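Local coordinates for protein intimin (Escherichia coli, PDB 1F00) that mediates adhesion of enteropathogenic bacteria to host cells, binding its receptor probably through a C-type lectin-like domain carried at the tip of a rod of immunoglobulin-like domains, at residues N142-A146 and L157-T163; T117-Q121 and P182-P188. All blocks are in the same frame, centred on the assembly; numbering follows the deposited sequence.

Contact 1: residues N142-A146 and L157-T163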
loop_
_atom_site.group_PDB
_atom_site.type_symbol
_atom_site.label_atom_id
_atom_site.label_comp_id
_atom_site.label_asym_id
_atom_site.label_seq_id
_atom_site.Cartn_x
_atom_site.Cartn_y
_atom_site.Cartn_z
ATOM N N ASN A 142 9.721 -6.168 -4.393
ATOM C CA ASN A 142 10.011 -7.283 -5.291
ATOM C C ASN A 142 8.848 -7.548 -6.245
ATOM O O ASN A 142 7.971 -8.356 -5.951
ATOM C CB ASN A 142 10.304 -8.557 -4.494
ATOM C CG ASN A 142 10.821 -9.685 -5.374
ATOM O OD1 ASN A 142 10.761 -9.606 -6.604
ATOM N ND2 ASN A 142 11.325 -10.747 -4.749
ATOM N N PRO A 143 8.831 -6.867 -7.401
ATOM C CA PRO A 143 7.781 -7.011 -8.415
ATOM C C PRO A 143 7.600 -8.431 -8.955
ATOM O O PRO A 143 6.616 -8.713 -9.629
ATOM C CB PRO A 143 8.220 -6.032 -9.504
ATOM C CG PRO A 143 8.912 -4.964 -8.724
ATOM C CD PRO A 143 9.749 -5.771 -7.761
ATOM N N ALA A 144 8.550 -9.319 -8.669
ATOM C CA ALA A 144 8.452 -10.702 -9.135
ATOM C C ALA A 144 7.406 -11.434 -8.302
ATOM O O ALA A 144 6.720 -12.333 -8.789
ATOM C CB ALA A 144 9.806 -11.407 -9.007
ATOM N N ILE A 145 7.301 -11.042 -7.039
ATOM C CA ILE A 145 6.338 -11.639 -6.122
ATOM C C ILE A 145 4.996 -10.959 -6.332
ATOM O O ILE A 145 3.981 -11.612 -6.549
ATOM C CB ILE A 145 6.782 -11.441 -4.657
ATOM C CG1 ILE A 145 8.100 -12.184 -4.413
ATOM C CG2 ILE A 145 5.688 -11.902 -3.704
ATOM C CD1 ILE A 145 8.042 -13.666 -4.714
ATOM N N ALA A 146 5.010 -9.633 -6.271
ATOM C CA ALA A 146 3.803 -8.850 -6.462
ATOM C C ALA A 146 4.192 -7.480 -6.992
ATOM O O ALA A 146 5.149 -6.870 -6.510
ATOM C CB ALA A 146 3.051 -8.710 -5.134
ATOM N N LEU A 157 -0.813 -9.933 -7.637
ATOM C CA LEU A 157 -0.051 -11.023 -7.033
ATOM C C LEU A 157 0.480 -11.943 -8.131
ATOM O O LEU A 157 -0.279 -12.397 -8.985
ATOM C CB LEU A 157 -0.951 -11.792 -6.066
ATOM C CG LEU A 157 -1.535 -10.903 -4.961
ATOM C CD1 LEU A 157 -2.484 -11.709 -4.105
ATOM C CD2 LEU A 157 -0.407 -10.320 -4.106
ATOM N N LYS A 158 1.777 -12.235 -8.101
ATOM C CA LYS A 158 2.378 -13.054 -9.149
ATOM C C LYS A 158 2.991 -14.394 -8.743
ATOM O O LYS A 158 2.707 -15.418 -9.368
ATOM C CB LYS A 158 3.419 -12.214 -9.883
ATOM C CG LYS A 158 2.855 -10.881 -10.343
ATOM C CD LYS A 158 3.935 -9.863 -10.632
ATOM C CE LYS A 158 4.547 -10.033 -11.999
ATOM N NZ LYS A 158 5.522 -8.922 -12.268
ATOM N N GLU A 159 3.832 -14.399 -7.712
ATOM C CA GLU A 159 4.472 -15.642 -7.281
ATOM C C GLU A 159 4.505 -15.780 -5.761
ATOM O O GLU A 159 4.481 -14.788 -5.031
ATOM C CB GLU A 159 5.906 -15.708 -7.816
ATOM C CG GLU A 159 6.046 -15.638 -9.340
ATOM C CD GLU A 159 5.571 -16.899 -10.052
ATOM O OE1 GLU A 159 5.404 -17.947 -9.391
ATOM O OE2 GLU A 159 5.382 -16.844 -11.286
ATOM N N LYS A 160 4.580 -17.020 -5.292
ATOM C CA LYS A 160 4.622 -17.279 -3.864
ATOM C C LYS A 160 5.882 -16.695 -3.234
ATOM O O LYS A 160 7.001 -16.980 -3.655
ATOM C CB LYS A 160 4.556 -18.780 -3.597
ATOM C CG LYS A 160 3.280 -19.431 -4.102
ATOM C CD LYS A 160 3.247 -20.924 -3.793
ATOM C CE LYS A 160 3.213 -21.196 -2.300
ATOM N NZ LYS A 160 3.188 -22.661 -2.020
ATOM N N GLY A 161 5.684 -15.871 -2.217
ATOM C CA GLY A 161 6.805 -15.256 -1.539
ATOM C C GLY A 161 6.311 -14.113 -0.687
ATOM O O GLY A 161 5.115 -13.835 -0.646
ATOM N N THR A 162 7.236 -13.453 -0.003
ATOM C CA THR A 162 6.889 -12.335 0.847
ATOM C C THR A 162 7.674 -11.105 0.411
ATOM O O THR A 162 8.865 -11.181 0.107
ATOM C CB THR A 162 7.186 -12.653 2.333
ATOM O OG1 THR A 162 6.915 -11.500 3.135
ATOM C CG2 THR A 162 8.639 -13.066 2.514
ATOM N N THR A 163 6.987 -9.972 0.342
ATOM C CA THR A 163 7.633 -8.733 -0.045
ATOM C C THR A 163 6.862 -7.605 0.620
ATOM O O THR A 163 5.938 -7.850 1.400
ATOM C CB THR A 163 7.645 -8.563 -1.592
ATOM O OG1 THR A 163 8.506 -7.472 -1.945
ATOM C CG2 THR A 163 6.235 -8.290 -2.123
HETATM O O HOH W 1 10.885 -10.565 -1.565
#
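Residues 143-145 take helical backbone angles as a single turn, with Asn142 O accepting from both Ile145 N (3.0 Å) and Ala146 N (3.2 Å); the turn leads into the strand that begins at Ala146. There Ala146 faces Leu157 as an antiparallel, non-hydrogen-bonded pair, CA to CA 4.5 Å. Beyond it, 157-163 bows around the turn, and Ile145 O receives two amides, Lys158 N at 2.8 Å and Glu159 N at 3.0 Å. Asn142 OD1 accepts from Ala144 N (3.0 Å), an Asx turn, while water 1 links Asn142 ND2 to Thr162 O. Lys158 stretches alongside the turn and donates from NZ to Pro143 O at 2.9 Å. Ile145 fills the hollow of the bowed loop: its CD1 lies 3.6 Å from Lys160 O and its CG2 4.0 Å from Thr163 CG2. A CB on Gly161 would clash with Ile145 CD1, so glycine suits this point. On the sheet face shared by Ala146 and Leu157, Ala146 CB meets Leu157 CD2 at 4.0 Å. The contact thus ties together two connections of an Ig-like domain, 136-140 to 146-148 and 154-157 to 163-169; Ala146 and Thr163 pack on Ile179 of strand 173-179, and Glu159 and Lys160 reach Leu185 of strand 184-190.

Contact 2: residues T117-Q121 and P182-P188; sequences TVWLQ and PNSLIVP
A short parallel pairing places strand 118-120 along the edge of a three-stranded mixed sheet whose central strand, 184-190, belongs to the C-type lectin-like domain. The two strand axes approach to 4.7 Å and run in the same direction, 20° apart. Val118 pairs with Ser184, Trp119 with Leu185 and Leu120 with Ile186, at CA-CA distances of 4.9, 4.9 and 4.7 Å. Trp119 makes both central hydrogen bonds, its N to Ser184 O (2.9 Å) and its O from Ile186 N (2.8 Å); Gln121 N to Ile186 O (2.9 Å) continues the pattern. At the other end, where Asn183 has a helical backbone, Asn183 N donates to Thr117 O (2.8 Å).

Val118, Leu120, Ser184 and Ile186 share one face. Val118 CG1 abuts Ile186 CG1 at 4.3 Å, and Leu120, in a t,p rotamer, holds CD1 close to the neighbouring strand, 4.3 Å from Ile186 CB and 4.1 Å from Pro188 CG. Helix 214-224 packs on this face, Val220 against Val118 and Ile186, Trp224 against Leu120. On the other face lie Trp119 and Leu185. With chi1 m and chi2 near -8°, the indole leans back over Pro182, and Pro116 O accepts from its NE1. Leu185, also t,p, brings CD1 to the ring edge and within 4.0 Å of both Trp119 CB and Gln121 CB. The proline forms a low bump beneath the flat indole, a CH-pi contact in which Pro182 CB sits 3.5 Å from the centroid of the five-membered ring of Trp119, 12° off its normal.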
loop_
_atom_site.group_PDB
_atom_site.type_symbol
_atom_site.label_atom_id
_atom_site.label_comp_id
_atom_site.label_asym_id
_atom_site.label_seq_id
_atom_site.Cartn_x
_atom_site.Cartn_y
_atom_site.Cartn_z
ATOM N N THR A 117 -4.779 -15.831 1.822
ATOM C CA THR A 117 -3.574 -16.648 1.929
ATOM C C THR A 117 -3.540 -17.694 0.820
ATOM O O THR A 117 -2.646 -18.540 0.773
ATOM C CB THR A 117 -3.494 -17.357 3.283
ATOM O OG1 THR A 117 -4.663 -18.159 3.469
ATOM C CG2 THR A 117 -3.386 -16.336 4.407
ATOM N N VAL A 118 -4.545 -17.637 -0.052
ATOM C CA VAL A 118 -4.647 -18.515 -1.218
ATOM C C VAL A 118 -4.744 -17.522 -2.369
ATOM O O VAL A 118 -5.668 -16.707 -2.421
ATOM C CB VAL A 118 -5.913 -19.394 -1.173
ATOM C CG1 VAL A 118 -5.973 -20.286 -2.402
ATOM C CG2 VAL A 118 -5.900 -20.243 0.083
ATOM N N TRP A 119 -3.785 -17.565 -3.283
ATOM C CA TRP A 119 -3.777 -16.597 -4.373
ATOM C C TRP A 119 -4.068 -17.105 -5.763
ATOM O O TRP A 119 -3.403 -18.017 -6.252
ATOM C CB TRP A 119 -2.420 -15.899 -4.486
ATOM C CG TRP A 119 -1.897 -15.181 -3.293
ATOM C CD1 TRP A 119 -2.542 -14.921 -2.120
ATOM C CD2 TRP A 119 -0.592 -14.606 -3.174
ATOM N NE1 TRP A 119 -1.715 -14.216 -1.272
ATOM C CE2 TRP A 119 -0.511 -14.011 -1.896
ATOM C CE3 TRP A 119 0.517 -14.536 -4.028
ATOM C CZ2 TRP A 119 0.641 -13.354 -1.447
ATOM C CZ3 TRP A 119 1.663 -13.882 -3.583
ATOM C CH2 TRP A 119 1.714 -13.301 -2.301
ATOM N N LEU A 120 -5.055 -16.500 -6.409
ATOM C CA LEU A 120 -5.323 -16.831 -7.795
ATOM C C LEU A 120 -4.149 -16.077 -8.430
ATOM O O LEU A 120 -3.969 -14.888 -8.155
ATOM C CB LEU A 120 -6.643 -16.203 -8.249
ATOM C CG LEU A 120 -6.948 -16.254 -9.747
ATOM C CD1 LEU A 120 -7.033 -17.705 -10.210
ATOM C CD2 LEU A 120 -8.267 -15.530 -10.020
ATOM N N GLN A 121 -3.334 -16.735 -9.243
ATOM C CA GLN A 121 -2.214 -16.011 -9.845
ATOM C C GLN A 121 -2.721 -14.837 -10.673
ATOM O O GLN A 121 -3.653 -14.982 -11.469
ATOM C CB GLN A 121 -1.358 -16.917 -10.735
ATOM C CG GLN A 121 -0.040 -16.244 -11.116
ATOM C CD GLN A 121 0.860 -17.092 -12.006
ATOM O OE1 GLN A 121 2.079 -17.047 -11.880
ATOM N NE2 GLN A 121 0.263 -17.851 -12.914
ATOM N N PRO A 182 1.998 -16.765 0.751
ATOM C CA PRO A 182 0.734 -17.503 0.651
ATOM C C PRO A 182 0.916 -19.002 0.823
ATOM O O PRO A 182 2.002 -19.529 0.590
ATOM C CB PRO A 182 0.243 -17.149 -0.744
ATOM C CG PRO A 182 1.527 -17.060 -1.521
ATOM C CD PRO A 182 2.435 -16.284 -0.572
ATOM N N ASN A 183 -0.152 -19.678 1.227
ATOM C CA ASN A 183 -0.126 -21.122 1.406
ATOM C C ASN A 183 -0.208 -21.813 0.049
ATOM O O ASN A 183 0.431 -22.842 -0.166
ATOM C CB ASN A 183 -1.301 -21.571 2.279
ATOM C CG ASN A 183 -1.111 -21.216 3.746
ATOM O OD1 ASN A 183 -2.015 -20.686 4.392
ATOM N ND2 ASN A 183 0.068 -21.520 4.278
ATOM N N SER A 184 -0.987 -21.238 -0.865
ATOM C CA SER A 184 -1.161 -21.811 -2.202
ATOM C C SER A 184 -1.272 -20.770 -3.312
ATOM O O SER A 184 -1.760 -19.665 -3.090
ATOM C CB SER A 184 -2.426 -22.673 -2.246
ATOM O OG SER A 184 -2.316 -23.781 -1.378
ATOM N N LEU A 185 -0.829 -21.152 -4.509
ATOM C CA LEU A 185 -0.908 -20.299 -5.691
ATOM C C LEU A 185 -1.681 -21.099 -6.744
ATOM O O LEU A 185 -1.348 -22.250 -7.021
ATOM C CB LEU A 185 0.486 -19.965 -6.224
ATOM C CG LEU A 185 0.522 -19.060 -7.459
ATOM C CD1 LEU A 185 0.044 -17.661 -7.092
ATOM C CD2 LEU A 185 1.944 -18.997 -8.012
ATOM N N ILE A 186 -2.701 -20.476 -7.330
ATOM C CA ILE A 186 -3.556 -21.122 -8.326
ATOM C C ILE A 186 -3.169 -20.656 -9.726
ATOM O O ILE A 186 -3.261 -19.472 -10.041
ATOM C CB ILE A 186 -5.044 -20.780 -8.050
ATOM C CG1 ILE A 186 -5.359 -20.993 -6.563
ATOM C CG2 ILE A 186 -5.948 -21.637 -8.914
ATOM C CD1 ILE A 186 -5.077 -22.409 -6.067
ATOM N N VAL A 187 -2.750 -21.589 -10.573
ATOM C CA VAL A 187 -2.303 -21.233 -11.915
ATOM C C VAL A 187 -3.083 -21.873 -13.065
ATOM O O VAL A 187 -2.781 -22.988 -13.477
ATOM C CB VAL A 187 -0.807 -21.582 -12.083
ATOM C CG1 VAL A 187 -0.328 -21.213 -13.482
ATOM C CG2 VAL A 187 0.019 -20.860 -11.015
ATOM N N PRO A 188 -4.101 -21.171 -13.590
ATOM C CA PRO A 188 -4.897 -21.701 -14.704
ATOM C C PRO A 188 -4.098 -21.546 -16.002
ATOM O O PRO A 188 -3.506 -20.491 -16.248
ATOM C CB PRO A 188 -6.139 -20.803 -14.718
ATOM C CG PRO A 188 -6.185 -20.207 -13.339
ATOM C CD PRO A 188 -4.730 -19.964 -13.032
#

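The two contacts adjoin, their centres about 11 Å apart, at the junction of the second Ig-like domain with the lectin-like domain. Contact 2 is largely buried and joins strands far apart in sequence by regular parallel bonding, with apolar packing on both faces. Contact 1 is partly buried and more local: it braces two loops through converging amides, a lysine and a water, with one isoleucine as its main apolar plug. Where they meet, Glu159 O lies 3.3 Å from Trp119 CZ3, and Lys160 NZ, bonded to Lys282 O, makes a weak hydrogen bond to Asn183 O. Loop 157-163 thereby packs against the sheet of contact 2, bringing the Ig-like and lectin-like domains into direct contact.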